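Local atomic coordinates of pirin family protein (Acinetobacter baumannii, PDB entry 6D0P), a protein that probably acts as an iron-dependent quercetin 2,3-dioxygenase of the bicupin pirin family, with one iron ion bound per subunit. Residues Lys5-Ala10 against Ala229-Glu234; Met16-Asp21 against Ala48-Ser53; Thr71-Tyr76 against Met125-Val130; Gln77-His82 against Gly89-Thr94; Val217-Arg222 against Glu237-Ala242. All coordinates share one frame; numbering follows the deposited sequence. Where two conformers were deposited one is given.

Interaction 1. Residues Lys5-Ala10 against Ala229-Glu234; sequences KKFLGA and AILSRE
Ser232 meets the chain of Lys5-Ala10 with its hydroxyl: OG, turned between its own backbone N and carbonyl carbon (chi1 62°), accepts a nearly straight bond from Lys6 N at 2.9 Å. The same OG donates to Glu234 O, so one hydroxyl ties the incoming strand to the bend that follows Ser232. Lys5 runs its aliphatic chain past the Ser232 carbonyl oxygen, then bends at chi4 (-62°) to bring NZ onto a lone pair of Ser232 O at 2.8 Å; NZ also bonds Gly235 O and His204 O. Further along, strand 7-12 runs antiparallel to strand 227-231 as an outermost strand of one sheet of the C-terminal cupin barrel. Its register slips at a classic beta bulge, where Leu8 and Gly9 both face Ile230: Leu8 N donates to Ile230 O at 2.9 Å, and Ile230 N donates to Gly9 O. On one face the Phe7 side chain crosses Leu231 at about a right angle. The ring presents its edge, with CE1 3.6 Å from Ala229 CB and CD1 4.1 Å from Leu231 CD2, while Gly9 N sits above the ring centre. Leu8 instead sends CD1 to the CA of Ser232, 3.8 Å away.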
# COMPACT_ATOMS: atom_id res chain seq x y z
N LYS A 5 -17.56 10.13 10.88
CA LYS A 5 -17.45 9.97 9.43
C LYS A 5 -18.56 9.00 9.01
O LYS A 5 -18.89 8.05 9.73
CB LYS A 5 -16.07 9.46 9.02
CG LYS A 5 -14.94 10.49 9.09
CD LYS A 5 -13.61 9.95 8.63
CE LYS A 5 -12.53 11.00 8.48
NZ LYS A 5 -12.87 12.02 7.47
N LYS A 6 -19.14 9.25 7.85
CA LYS A 6 -20.21 8.40 7.35
C LYS A 6 -19.64 7.34 6.40
O LYS A 6 -18.71 7.61 5.66
CB LYS A 6 -21.23 9.27 6.61
CG LYS A 6 -21.76 10.46 7.41
CD LYS A 6 -22.64 11.39 6.61
CE LYS A 6 -23.14 12.56 7.42
NZ LYS A 6 -23.87 13.53 6.57
N PHE A 7 -20.20 6.14 6.44
CA PHE A 7 -19.86 5.08 5.50
C PHE A 7 -20.54 5.38 4.15
O PHE A 7 -21.77 5.45 4.09
CB PHE A 7 -20.34 3.74 6.05
CG PHE A 7 -20.22 2.58 5.11
CD1 PHE A 7 -19.01 1.94 4.92
CD2 PHE A 7 -21.33 2.10 4.44
CE1 PHE A 7 -18.91 0.87 4.05
CE2 PHE A 7 -21.23 1.02 3.58
CZ PHE A 7 -20.01 0.43 3.37
N LEU A 8 -19.79 5.54 3.08
CA LEU A 8 -20.38 5.89 1.76
C LEU A 8 -20.57 4.67 0.86
O LEU A 8 -21.55 4.60 0.06
CB LEU A 8 -19.48 6.92 1.08
CG LEU A 8 -19.32 8.22 1.86
CD1 LEU A 8 -18.42 9.21 1.12
CD2 LEU A 8 -20.69 8.83 2.13
N GLY A 9 -19.67 3.71 0.95
CA GLY A 9 -19.77 2.51 0.12
C GLY A 9 -18.57 1.61 0.26
O GLY A 9 -17.57 1.99 0.90
N ALA A 10 -18.63 0.44 -0.38
CA ALA A 10 -17.54 -0.48 -0.29
C ALA A 10 -17.47 -1.34 -1.54
O ALA A 10 -18.50 -1.59 -2.21
CB ALA A 10 -17.68 -1.34 0.95
N ALA A 229 -13.65 0.04 2.10
CA ALA A 229 -14.75 0.93 2.40
C ALA A 229 -14.24 2.37 2.30
O ALA A 229 -13.15 2.69 2.75
CB ALA A 229 -15.31 0.67 3.78
N ILE A 230 -15.08 3.25 1.75
CA ILE A 230 -14.81 4.66 1.65
C ILE A 230 -15.70 5.39 2.65
O ILE A 230 -16.94 5.22 2.66
CB ILE A 230 -15.03 5.11 0.19
CG1 ILE A 230 -14.06 4.34 -0.72
CG2 ILE A 230 -14.90 6.62 0.05
CD1 ILE A 230 -14.18 4.68 -2.15
N LEU A 231 -15.07 6.15 3.55
CA LEU A 231 -15.82 6.95 4.53
C LEU A 231 -15.80 8.42 4.07
O LEU A 231 -15.01 8.81 3.20
CB LEU A 231 -15.21 6.83 5.93
CG LEU A 231 -14.98 5.43 6.49
CD1 LEU A 231 -14.65 5.50 7.97
CD2 LEU A 231 -16.15 4.50 6.28
N SER A 232 -16.69 9.23 4.62
CA SER A 232 -16.76 10.63 4.22
C SER A 232 -15.51 11.40 4.67
O SER A 232 -14.88 11.11 5.71
CB SER A 232 -18.02 11.29 4.73
OG SER A 232 -18.05 11.27 6.16
N ARG A 233 -15.15 12.38 3.86
CA ARG A 233 -14.03 13.28 4.20
C ARG A 233 -14.44 14.15 5.39
O ARG A 233 -13.63 14.41 6.28
CB ARG A 233 -13.61 14.13 3.00
CG ARG A 233 -12.86 13.32 1.97
CD ARG A 233 -12.50 14.09 0.74
NE ARG A 233 -11.78 13.24 -0.20
CZ ARG A 233 -11.43 13.61 -1.41
NH1 ARG A 233 -11.74 14.82 -1.84
NH2 ARG A 233 -10.76 12.77 -2.18
N GLU A 234 -15.71 14.54 5.44
CA GLU A 234 -16.25 15.31 6.54
C GLU A 234 -16.31 14.42 7.79
O GLU A 234 -16.75 13.27 7.69
CB GLU A 234 -17.65 15.83 6.19
CG GLU A 234 -17.72 16.68 4.91
CD GLU A 234 -17.29 16.04 3.58
OE1 GLU A 234 -17.59 14.81 3.35
OE2 GLU A 234 -16.65 16.79 2.74

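Interaction 2. Residues Met16-Asp21 against Ala48-Ser53; sequences MHWVGD and APYNFS
Between Met16-Asp21 and Ala48-Ser53 the backbones stay well apart, the nearest CA pair, Met16 and Ala48, being 9.3 Å from each other, a gap bridged almost wholly by side chains. Trp18 does most of the bridging. Its CG lies anti to the carbonyl carbon (chi1 -75°), and the benzo edge of the indole reaches the aromatic side chains of the other strand. Toward Tyr50 this edge meets a ring face in a T-shaped stack, the planes at 86° and the centroids of the two six-membered rings 5.3 Å apart. CH2 of Trp18 comes to 3.7 Å from Tyr50 CZ, while Tyr50 OH lies in the indole plane, 3.5 Å from CZ2. Phe52 approaches Trp18 tip to tip, CZ against CZ3 at 4.0 Å, and takes CD1 of its neighbour Tyr50 over one face. Selenomethionine Met16 packs its SE on a face of the Trp18 ring, offset toward the rim, and turns its CE to CE2 of Tyr50 at 4.3 Å. At the other end Asp21 hydrogen-bonds through OD1 to Gly60 N, and Phe52 makes an edge-to-face pair with His112. The result is a surface aromatic cluster that joins strand 17-19, outermost in its sheet, to strand 41-52 over the intervening strand 23-30, within a beta-sheet of the N-terminal cupin domain of a pirin.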
# COMPACT_ATOMS: atom_id res chain seq x y z
N MSE A 16 -8.64 -12.79 -8.75
CA MSE A 16 -7.17 -12.62 -8.70
C MSE A 16 -6.54 -12.48 -10.07
O MSE A 16 -7.01 -13.07 -11.04
CB MSE A 16 -6.57 -13.85 -8.01
CG MSE A 16 -5.07 -13.76 -7.70
SE MSE A 16 -4.05 -14.68 -9.12
CE MSE A 16 -4.16 -16.49 -8.33
N HIS A 17 -5.47 -11.70 -10.14
CA HIS A 17 -4.68 -11.60 -11.38
C HIS A 17 -3.21 -11.68 -10.96
O HIS A 17 -2.86 -11.39 -9.80
CB HIS A 17 -5.00 -10.34 -12.20
CG HIS A 17 -4.42 -9.08 -11.65
ND1 HIS A 17 -5.08 -8.31 -10.72
CD2 HIS A 17 -3.26 -8.44 -11.93
CE1 HIS A 17 -4.32 -7.28 -10.40
NE2 HIS A 17 -3.21 -7.33 -11.15
N TRP A 18 -2.37 -12.05 -11.91
CA TRP A 18 -0.96 -12.21 -11.67
C TRP A 18 -0.17 -10.98 -12.12
O TRP A 18 -0.40 -10.46 -13.23
CB TRP A 18 -0.44 -13.45 -12.40
CG TRP A 18 -0.82 -14.75 -11.76
CD1 TRP A 18 -1.93 -15.50 -12.00
CD2 TRP A 18 -0.07 -15.43 -10.75
NE1 TRP A 18 -1.92 -16.62 -11.21
CE2 TRP A 18 -0.80 -16.60 -10.42
CE3 TRP A 18 1.13 -15.18 -10.08
CZ2 TRP A 18 -0.36 -17.52 -9.46
CZ3 TRP A 18 1.57 -16.10 -9.14
CH2 TRP A 18 0.84 -17.24 -8.84
N VAL A 19 0.72 -10.55 -11.23
CA VAL A 19 1.75 -9.58 -11.55
C VAL A 19 3.03 -10.42 -11.62
O VAL A 19 3.50 -10.96 -10.61
CB VAL A 19 1.81 -8.44 -10.51
CG1 VAL A 19 2.99 -7.52 -10.76
CG2 VAL A 19 0.51 -7.65 -10.50
N GLY A 20 3.53 -10.62 -12.84
CA GLY A 20 4.62 -11.53 -13.04
C GLY A 20 4.20 -12.94 -12.67
O GLY A 20 3.01 -13.27 -12.71
N ASP A 21 5.15 -13.80 -12.34
CA ASP A 21 4.80 -15.15 -11.95
C ASP A 21 4.99 -15.30 -10.43
O ASP A 21 4.92 -16.41 -9.91
CB ASP A 21 5.59 -16.20 -12.73
CG ASP A 21 7.10 -16.09 -12.61
OD1 ASP A 21 7.58 -15.12 -11.97
OD2 ASP A 21 7.79 -16.97 -13.16
N ALA A 48 -3.04 -12.22 -1.23
CA ALA A 48 -3.54 -13.05 -0.15
C ALA A 48 -2.65 -14.30 -0.05
O ALA A 48 -2.00 -14.66 -1.03
CB ALA A 48 -4.97 -13.41 -0.40
N PRO A 49 -2.61 -14.95 1.11
CA PRO A 49 -1.71 -16.12 1.34
C PRO A 49 -1.78 -17.13 0.19
O PRO A 49 -2.86 -17.63 -0.15
CB PRO A 49 -2.17 -16.72 2.67
CG PRO A 49 -2.71 -15.52 3.41
CD PRO A 49 -3.37 -14.67 2.34
N TYR A 50 -0.62 -17.38 -0.41
CA TYR A 50 -0.51 -18.27 -1.55
C TYR A 50 0.75 -19.13 -1.38
O TYR A 50 1.83 -18.62 -1.09
CB TYR A 50 -0.44 -17.46 -2.85
CG TYR A 50 -0.47 -18.28 -4.11
CD1 TYR A 50 0.67 -18.90 -4.60
CD2 TYR A 50 -1.65 -18.42 -4.83
CE1 TYR A 50 0.64 -19.65 -5.77
CE2 TYR A 50 -1.69 -19.16 -6.01
CZ TYR A 50 -0.54 -19.77 -6.47
OH TYR A 50 -0.59 -20.48 -7.63
N ASN A 51 0.60 -20.43 -1.56
CA ASN A 51 1.70 -21.34 -1.34
C ASN A 51 2.64 -21.44 -2.55
O ASN A 51 2.23 -21.80 -3.65
CB ASN A 51 1.21 -22.76 -1.03
CG ASN A 51 2.38 -23.66 -0.69
OD1 ASN A 51 3.15 -23.33 0.20
ND2 ASN A 51 2.54 -24.75 -1.41
N PHE A 52 3.92 -21.17 -2.31
CA PHE A 52 4.94 -21.38 -3.32
C PHE A 52 5.89 -22.48 -2.82
O PHE A 52 6.51 -22.31 -1.79
CB PHE A 52 5.75 -20.12 -3.59
CG PHE A 52 4.99 -19.08 -4.36
CD1 PHE A 52 4.89 -19.17 -5.74
CD2 PHE A 52 4.36 -18.04 -3.71
CE1 PHE A 52 4.18 -18.23 -6.46
CE2 PHE A 52 3.64 -17.09 -4.44
CZ PHE A 52 3.57 -17.19 -5.81
N SER A 53 5.96 -23.59 -3.54
CA SER A 53 6.88 -24.62 -3.17
C SER A 53 8.30 -24.16 -3.54
O SER A 53 8.47 -23.17 -4.31
CB SER A 53 6.52 -25.92 -3.84
OG SER A 53 6.59 -25.77 -5.25

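Interaction 3. Residues Thr71-Tyr76 against Met125-Val130; sequences TVTIAY and MVQLWV
Val72 N donates to Leu128 O at 2.7 Å, the shortest polar bond between the two strands, and Leu128 N returns the bond to Val72 O. Ile74 and Val126 form a second reciprocal pair, which keeps Thr71-Tyr76 and Met125-Val130 in regular antiparallel register. On the face carrying Thr73 and Gln127, the carboxamide of Gln127 is used at both ends. NE2 gives a hydrogen to Thr73 OG1 at 3.1 Å, tilted 26° out of the amide plane, and also bonds Glu110 OE2; OE1 receives Trp129 NE1 at 3.0 Å, almost in the indole plane. This is the metal-facing side of the N-terminal cupin barrel: Glu110 is a ligand of the bound manganese, and Gln127 is thus a second-shell residue that holds its carboxylate. Trp129 lies alongside Thr71, whose CG2 sits over the five-membered ring, 4.0 Å from its centroid. Met125, a selenomethionine, brings SE to 3.8 Å from CG2 of Thr73. The other face carries Val72, Ile74, Val126 and Leu128; CG2 of Val72 also meets CG2 of Val130 at 4.1 Å. At the corner, the edge of the Tyr76 ring receives Val126 CG2 at 3.7 Å, while its hydroxyl bonds Asp187.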
# COMPACT_ATOMS: atom_id res chain seq x y z
N THR A 71 5.74 3.65 -4.17
CA THR A 71 5.20 2.30 -3.97
C THR A 71 5.60 1.85 -2.58
O THR A 71 6.76 2.03 -2.14
CB THR A 71 5.64 1.28 -5.04
OG1 THR A 71 7.05 1.05 -4.93
CG2 THR A 71 5.32 1.74 -6.44
N VAL A 72 4.63 1.32 -1.86
CA VAL A 72 4.85 0.86 -0.51
C VAL A 72 4.62 -0.64 -0.51
O VAL A 72 3.50 -1.09 -0.82
CB VAL A 72 3.94 1.56 0.50
CG1 VAL A 72 4.25 1.13 1.92
CG2 VAL A 72 4.01 3.08 0.36
N THR A 73 5.64 -1.41 -0.16
CA THR A 73 5.52 -2.86 -0.12
C THR A 73 5.59 -3.30 1.34
O THR A 73 6.55 -2.97 2.06
CB THR A 73 6.60 -3.52 -0.99
OG1 THR A 73 6.49 -2.99 -2.31
CG2 THR A 73 6.48 -5.02 -1.04
N ILE A 74 4.57 -4.02 1.77
CA ILE A 74 4.43 -4.48 3.15
C ILE A 74 4.43 -6.00 3.13
O ILE A 74 3.51 -6.60 2.58
CB ILE A 74 3.12 -3.92 3.75
CG1 ILE A 74 3.01 -2.39 3.61
CG2 ILE A 74 2.93 -4.38 5.19
CD1 ILE A 74 1.62 -1.85 3.99
N ALA A 75 5.45 -6.64 3.71
CA ALA A 75 5.55 -8.11 3.67
C ALA A 75 4.87 -8.70 4.92
O ALA A 75 5.25 -8.36 6.03
CB ALA A 75 7.01 -8.52 3.62
N TYR A 76 3.91 -9.60 4.72
CA TYR A 76 3.21 -10.26 5.85
C TYR A 76 3.72 -11.70 6.03
O TYR A 76 3.92 -12.15 7.17
CB TYR A 76 1.69 -10.21 5.64
CG TYR A 76 1.10 -8.83 5.78
CD1 TYR A 76 1.20 -8.12 6.97
CD2 TYR A 76 0.42 -8.23 4.74
CE1 TYR A 76 0.67 -6.85 7.11
CE2 TYR A 76 -0.12 -6.96 4.86
CZ TYR A 76 -0.02 -6.27 6.05
OH TYR A 76 -0.55 -5.02 6.16
N MSE A 125 1.43 -10.35 0.94
CA MSE A 125 1.93 -8.99 0.96
C MSE A 125 0.91 -8.03 0.44
O MSE A 125 -0.09 -8.45 -0.12
CB MSE A 125 3.24 -8.86 0.15
CG MSE A 125 3.09 -9.03 -1.35
SE MSE A 125 4.53 -8.06 -2.34
CE MSE A 125 3.26 -6.82 -3.17
N VAL A 126 1.16 -6.75 0.68
CA VAL A 126 0.35 -5.65 0.14
C VAL A 126 1.30 -4.70 -0.59
O VAL A 126 2.44 -4.42 -0.09
CB VAL A 126 -0.42 -4.89 1.23
CG1 VAL A 126 -0.83 -3.50 0.78
CG2 VAL A 126 -1.64 -5.68 1.68
N GLN A 127 0.90 -4.26 -1.78
CA GLN A 127 1.58 -3.15 -2.45
C GLN A 127 0.57 -2.01 -2.63
O GLN A 127 -0.53 -2.19 -3.19
CB GLN A 127 2.27 -3.51 -3.78
CG GLN A 127 3.01 -2.30 -4.37
CD GLN A 127 4.01 -2.59 -5.46
OE1 GLN A 127 3.80 -2.24 -6.63
NE2 GLN A 127 5.11 -3.26 -5.10
N LEU A 128 0.95 -0.86 -2.09
CA LEU A 128 0.16 0.35 -2.11
C LEU A 128 0.90 1.43 -2.90
O LEU A 128 2.09 1.69 -2.64
CB LEU A 128 -0.05 0.80 -0.66
CG LEU A 128 -0.68 2.17 -0.45
CD1 LEU A 128 -2.15 2.14 -0.79
CD2 LEU A 128 -0.51 2.64 0.99
N TRP A 129 0.24 2.05 -3.86
CA TRP A 129 0.80 3.18 -4.56
C TRP A 129 0.23 4.45 -3.93
O TRP A 129 -0.98 4.55 -3.76
CB TRP A 129 0.46 3.13 -6.03
CG TRP A 129 1.08 2.02 -6.82
CD1 TRP A 129 1.75 0.92 -6.36
CD2 TRP A 129 0.99 1.88 -8.24
NE1 TRP A 129 2.14 0.14 -7.42
CE2 TRP A 129 1.69 0.70 -8.59
CE3 TRP A 129 0.45 2.68 -9.26
CZ2 TRP A 129 1.81 0.29 -9.91
CZ3 TRP A 129 0.59 2.27 -10.57
CH2 TRP A 129 1.25 1.08 -10.89
N VAL A 130 1.10 5.40 -3.63
CA VAL A 130 0.75 6.68 -3.05
C VAL A 130 1.19 7.78 -4.01
O VAL A 130 2.37 7.84 -4.45
CB VAL A 130 1.41 6.88 -1.68
CG1 VAL A 130 1.00 8.20 -1.04
CG2 VAL A 130 1.10 5.72 -0.74

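Interaction 4. Residues Gln77-His82 against Gly89-Thr94; sequences QGEVTH and GGTIKT
Thr81 and Thr91 face each other across a non-hydrogen-bonded pair of the hairpin, and their hydroxyls close it by a bond of their own, OG1 to OG1 at 2.8 Å, in which either may be the donor. The main-chain groups on both sides are paired in turn. Val80 and Ile92 exchange two bonds, the shorter from Ile92 N to Val80 O at 2.7 Å, and His82 and Gly90 exchange two more. Where the strands part, side chains and water take over. Thr94 OG1 donates to Gly78 O at 2.8 Å, arriving 25° out of the carbonyl plane, and accepts a hydrogen from a water that itself receives Gly78 N. A second water receives Thr94 N and donates to Glu79 OE2 at 2.6 Å, while OE1 of that carboxylate is bonded to Ser113 OG. Glu79 lies side by side with Lys93, but their charged ends, Glu79 OE2 and Lys93 NZ, stay 5.7 Å apart. The His82 side chain, its CG placed between backbone N and carbonyl carbon (chi1 55°), folds back over the partner strand with Gly90 N above one ring face. Its CD2 edge meets CG1 of Ile92 at 3.8 Å, the two side chains crossing at about a right angle, and its ring also meets Tyr143. Gly78 N and O and Thr94 N thus find partners in a hydroxyl and two waters where the strand pairing ends, and His82 lies in the second shell, against the manganese ligand Glu110.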
# COMPACT_ATOMS: atom_id res chain seq x y z
N GLN A 77 3.89 -12.43 4.94
CA GLN A 77 4.42 -13.79 4.98
C GLN A 77 5.37 -13.92 3.79
O GLN A 77 5.06 -13.45 2.69
CB GLN A 77 3.33 -14.86 4.91
CG GLN A 77 2.32 -14.80 6.04
CD GLN A 77 1.42 -16.02 6.08
OE1 GLN A 77 1.87 -17.14 6.35
NE2 GLN A 77 0.14 -15.80 5.82
N GLY A 78 6.52 -14.53 4.01
CA GLY A 78 7.50 -14.58 2.94
C GLY A 78 8.30 -13.28 2.85
O GLY A 78 8.19 -12.41 3.73
N GLU A 79 9.09 -13.13 1.78
CA GLU A 79 10.04 -12.03 1.66
C GLU A 79 10.17 -11.60 0.20
O GLU A 79 10.08 -12.44 -0.68
CB GLU A 79 11.45 -12.44 2.08
CG GLU A 79 11.58 -13.05 3.46
CD GLU A 79 13.02 -13.27 3.92
OE1 GLU A 79 13.95 -13.35 3.03
OE2 GLU A 79 13.23 -13.39 5.17
N VAL A 80 10.44 -10.31 -0.02
CA VAL A 80 10.60 -9.75 -1.36
C VAL A 80 11.96 -9.08 -1.46
O VAL A 80 12.33 -8.28 -0.59
CB VAL A 80 9.46 -8.76 -1.68
CG1 VAL A 80 9.69 -7.99 -2.97
CG2 VAL A 80 8.11 -9.46 -1.70
N THR A 81 12.72 -9.41 -2.50
CA THR A 81 13.96 -8.75 -2.82
C THR A 81 13.71 -7.85 -4.04
O THR A 81 13.00 -8.25 -4.98
CB THR A 81 15.10 -9.74 -3.06
OG1 THR A 81 15.37 -10.40 -1.82
CG2 THR A 81 16.38 -9.08 -3.55
N HIS A 82 14.23 -6.64 -4.01
CA HIS A 82 14.07 -5.71 -5.12
C HIS A 82 15.45 -5.16 -5.46
O HIS A 82 16.32 -5.10 -4.62
CB HIS A 82 13.04 -4.62 -4.80
CG HIS A 82 13.33 -3.87 -3.54
ND1 HIS A 82 13.94 -2.64 -3.54
CD2 HIS A 82 13.16 -4.21 -2.24
CE1 HIS A 82 14.11 -2.24 -2.29
NE2 HIS A 82 13.63 -3.18 -1.47
N GLY A 89 18.45 -1.20 -3.97
CA GLY A 89 17.48 -2.24 -3.69
C GLY A 89 17.67 -2.80 -2.29
O GLY A 89 18.29 -2.18 -1.45
N GLY A 90 17.12 -3.97 -2.04
CA GLY A 90 17.26 -4.58 -0.73
C GLY A 90 16.29 -5.72 -0.55
O GLY A 90 15.63 -6.14 -1.52
N THR A 91 16.20 -6.22 0.67
CA THR A 91 15.29 -7.34 0.95
C THR A 91 14.30 -6.95 2.05
O THR A 91 14.69 -6.50 3.11
CB THR A 91 16.07 -8.60 1.32
OG1 THR A 91 16.75 -9.05 0.15
CG2 THR A 91 15.16 -9.71 1.81
N ILE A 92 13.03 -7.13 1.73
CA ILE A 92 11.93 -6.84 2.64
C ILE A 92 11.57 -8.14 3.36
O ILE A 92 10.98 -9.03 2.76
CB ILE A 92 10.72 -6.29 1.86
CG1 ILE A 92 11.13 -5.19 0.88
CG2 ILE A 92 9.61 -5.85 2.81
CD1 ILE A 92 10.02 -4.75 -0.07
N LYS A 93 11.92 -8.27 4.63
CA LYS A 93 11.60 -9.50 5.36
C LYS A 93 10.19 -9.39 5.94
O LYS A 93 9.56 -8.31 5.88
CB LYS A 93 12.61 -9.75 6.49
CG LYS A 93 14.07 -9.83 6.08
CD LYS A 93 14.98 -10.18 7.25
CE LYS A 93 16.45 -10.17 6.88
NZ LYS A 93 17.31 -10.61 8.01
N THR A 94 9.68 -10.49 6.48
CA THR A 94 8.34 -10.50 7.07
C THR A 94 8.28 -9.40 8.15
O THR A 94 9.15 -9.31 9.01
CB THR A 94 7.98 -11.88 7.62
OG1 THR A 94 7.68 -12.73 6.51
CG2 THR A 94 6.77 -11.87 8.53
O HOH W 1 6.99 -15.80 6.50
O HOH W 2 11.38 -12.91 6.92

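Interaction 5. Residues Val217-Arg222 against Glu237-Ala242; sequences VNDTNR and EFSLNA
A tight reversal between strands 214-217 and 221-224 of the C-terminal cupin domain, closed by a classic beta bulge in which Thr220 and Asn221 both face Val217, packs here against strand 237-242. Val217 O accepts from the backbone N of both bulge residues. Val217 pairs with Leu240 in antiparallel, non-hydrogen-bonded fashion, the side chains lying side by side with CG2 3.7 Å from Leu240 CD2. At the next residue the sheet pattern gives way to a side chain. Asn218 N still donates to Ser239 O at 3.0 Å, from 36° above the carbonyl plane, but Ser239 N is met by Asn218 OD1, also at 3.0 Å, nearly in line with the amide C=O. Asn218 CG stands anti to its carbonyl carbon (chi1 -66°), and the Asn218 and Phe238 side chains cross at about a right angle, the amide and ring planes 70° apart. A water between Ser239 OG and Asp219 N receives the latter's hydrogen; a second donates to Asp219 OD2, but its very short approach to OG is doubtful. Asp219 OD1 forms a salt bridge with Lys195. The Asn218 carboxamide thus stands in for a main-chain acceptor where the backbone turns away, and the first water carries the pairing on to Asp219 N.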
# COMPACT_ATOMS: atom_id res chain seq x y z
N VAL A 217 -18.31 -1.32 10.76
CA VAL A 217 -17.96 0.09 10.83
C VAL A 217 -19.18 0.89 11.35
O VAL A 217 -20.30 0.75 10.84
CB VAL A 217 -17.55 0.62 9.44
CG1 VAL A 217 -17.12 2.08 9.50
CG2 VAL A 217 -16.48 -0.24 8.80
N ASN A 218 -18.93 1.74 12.34
CA ASN A 218 -19.96 2.62 12.93
C ASN A 218 -21.22 1.85 13.32
O ASN A 218 -22.33 2.34 13.12
CB ASN A 218 -20.29 3.78 11.99
CG ASN A 218 -19.12 4.71 11.79
OD1 ASN A 218 -18.22 4.73 12.62
ND2 ASN A 218 -19.12 5.47 10.71
N ASP A 219 -21.04 0.64 13.87
CA ASP A 219 -22.13 -0.20 14.41
C ASP A 219 -23.15 -0.66 13.36
O ASP A 219 -24.01 -1.44 13.73
CB ASP A 219 -22.93 0.52 15.50
CG ASP A 219 -22.09 0.99 16.67
OD1 ASP A 219 -21.25 0.20 17.16
OD2 ASP A 219 -22.28 2.14 17.08
N THR A 220 -23.11 -0.23 12.11
CA THR A 220 -24.18 -0.61 11.19
C THR A 220 -23.68 -1.20 9.86
O THR A 220 -24.51 -1.70 9.13
CB THR A 220 -25.08 0.59 10.89
OG1 THR A 220 -24.24 1.61 10.35
CG2 THR A 220 -25.81 1.12 12.11
N ASN A 221 -22.40 -1.13 9.50
CA ASN A 221 -22.03 -1.68 8.18
C ASN A 221 -20.91 -2.71 8.32
O ASN A 221 -19.78 -2.40 8.68
CB ASN A 221 -21.64 -0.58 7.19
CG ASN A 221 -22.84 0.20 6.69
OD1 ASN A 221 -23.05 1.32 7.14
ND2 ASN A 221 -23.63 -0.38 5.79
N ARG A 222 -21.24 -3.95 7.99
CA ARG A 222 -20.28 -5.01 8.11
C ARG A 222 -19.46 -5.15 6.82
O ARG A 222 -20.00 -5.08 5.73
CB ARG A 222 -21.01 -6.31 8.44
CG ARG A 222 -20.08 -7.50 8.60
CD ARG A 222 -20.84 -8.63 9.25
NE ARG A 222 -20.07 -9.86 9.19
CZ ARG A 222 -20.25 -10.87 10.01
NH1 ARG A 222 -21.17 -10.77 10.96
NH2 ARG A 222 -19.52 -11.96 9.88
N GLU A 237 -14.22 10.92 13.23
CA GLU A 237 -14.08 9.64 13.93
C GLU A 237 -14.97 8.56 13.32
O GLU A 237 -15.99 8.83 12.68
CB GLU A 237 -14.39 9.84 15.42
CG GLU A 237 -15.82 9.58 15.79
CD GLU A 237 -16.13 9.73 17.28
OE1 GLU A 237 -15.87 10.82 17.80
OE2 GLU A 237 -16.62 8.76 17.90
N PHE A 238 -14.54 7.33 13.56
CA PHE A 238 -15.31 6.17 13.19
C PHE A 238 -14.91 5.03 14.11
O PHE A 238 -13.86 5.10 14.78
CB PHE A 238 -15.12 5.81 11.71
CG PHE A 238 -13.74 5.37 11.32
CD1 PHE A 238 -12.76 6.30 11.02
CD2 PHE A 238 -13.42 4.02 11.23
CE1 PHE A 238 -11.47 5.89 10.67
CE2 PHE A 238 -12.15 3.61 10.85
CZ PHE A 238 -11.18 4.55 10.56
N SER A 239 -15.72 4.00 14.12
CA SER A 239 -15.48 2.85 14.99
C SER A 239 -15.40 1.57 14.16
O SER A 239 -16.03 1.43 13.09
CB SER A 239 -16.54 2.72 16.06
OG SER A 239 -17.80 2.33 15.52
N LEU A 240 -14.62 0.63 14.68
CA LEU A 240 -14.49 -0.69 14.10
C LEU A 240 -14.74 -1.71 15.21
O LEU A 240 -14.18 -1.61 16.32
CB LEU A 240 -13.09 -0.88 13.52
CG LEU A 240 -12.69 -0.03 12.32
CD1 LEU A 240 -11.28 -0.37 11.89
CD2 LEU A 240 -13.64 -0.24 11.15
N ASN A 241 -15.57 -2.70 14.92
CA ASN A 241 -15.92 -3.74 15.90
C ASN A 241 -15.75 -5.08 15.20
O ASN A 241 -16.50 -5.38 14.27
CB ASN A 241 -17.36 -3.54 16.40
CG ASN A 241 -17.65 -4.27 17.69
OD1 ASN A 241 -16.84 -5.06 18.17
ND2 ASN A 241 -18.81 -3.98 18.28
N ALA A 242 -14.75 -5.86 15.60
CA ALA A 242 -14.46 -7.13 14.90
C ALA A 242 -15.45 -8.26 15.26
O ALA A 242 -15.66 -8.57 16.42
CB ALA A 242 -13.04 -7.54 15.21
O HOH W 3 -18.51 -0.40 14.78
O HOH W 4 -19.72 3.23 16.86

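How the interactions relate
Interactions 3 and 4 belong to the N-terminal cupin domain and touch: Ile92 CD1 packs 3.7 Å from Thr73 CG2, and the centres of the two interactions are 11 Å apart. Together they flank the manganese site of His64, His66, His108 and Glu110, the side chain of Gln127 about 4 Å and that of His82 about 8 Å from the metal. Interaction 2 reaches the same sheet as interaction 3 through neighbouring strands, and Pro49 touches Gln77 of interaction 4. Interactions 1 and 5, centres 11 Å apart, lie on the C-terminal cupin domain, to which the N-terminal strand 7-12 is added; Lys5 N probably bonds Glu237 O at 2.7 Å. Interaction 1 closes a long loop of the chain, in which interactions 2, 3 and 4 are nested.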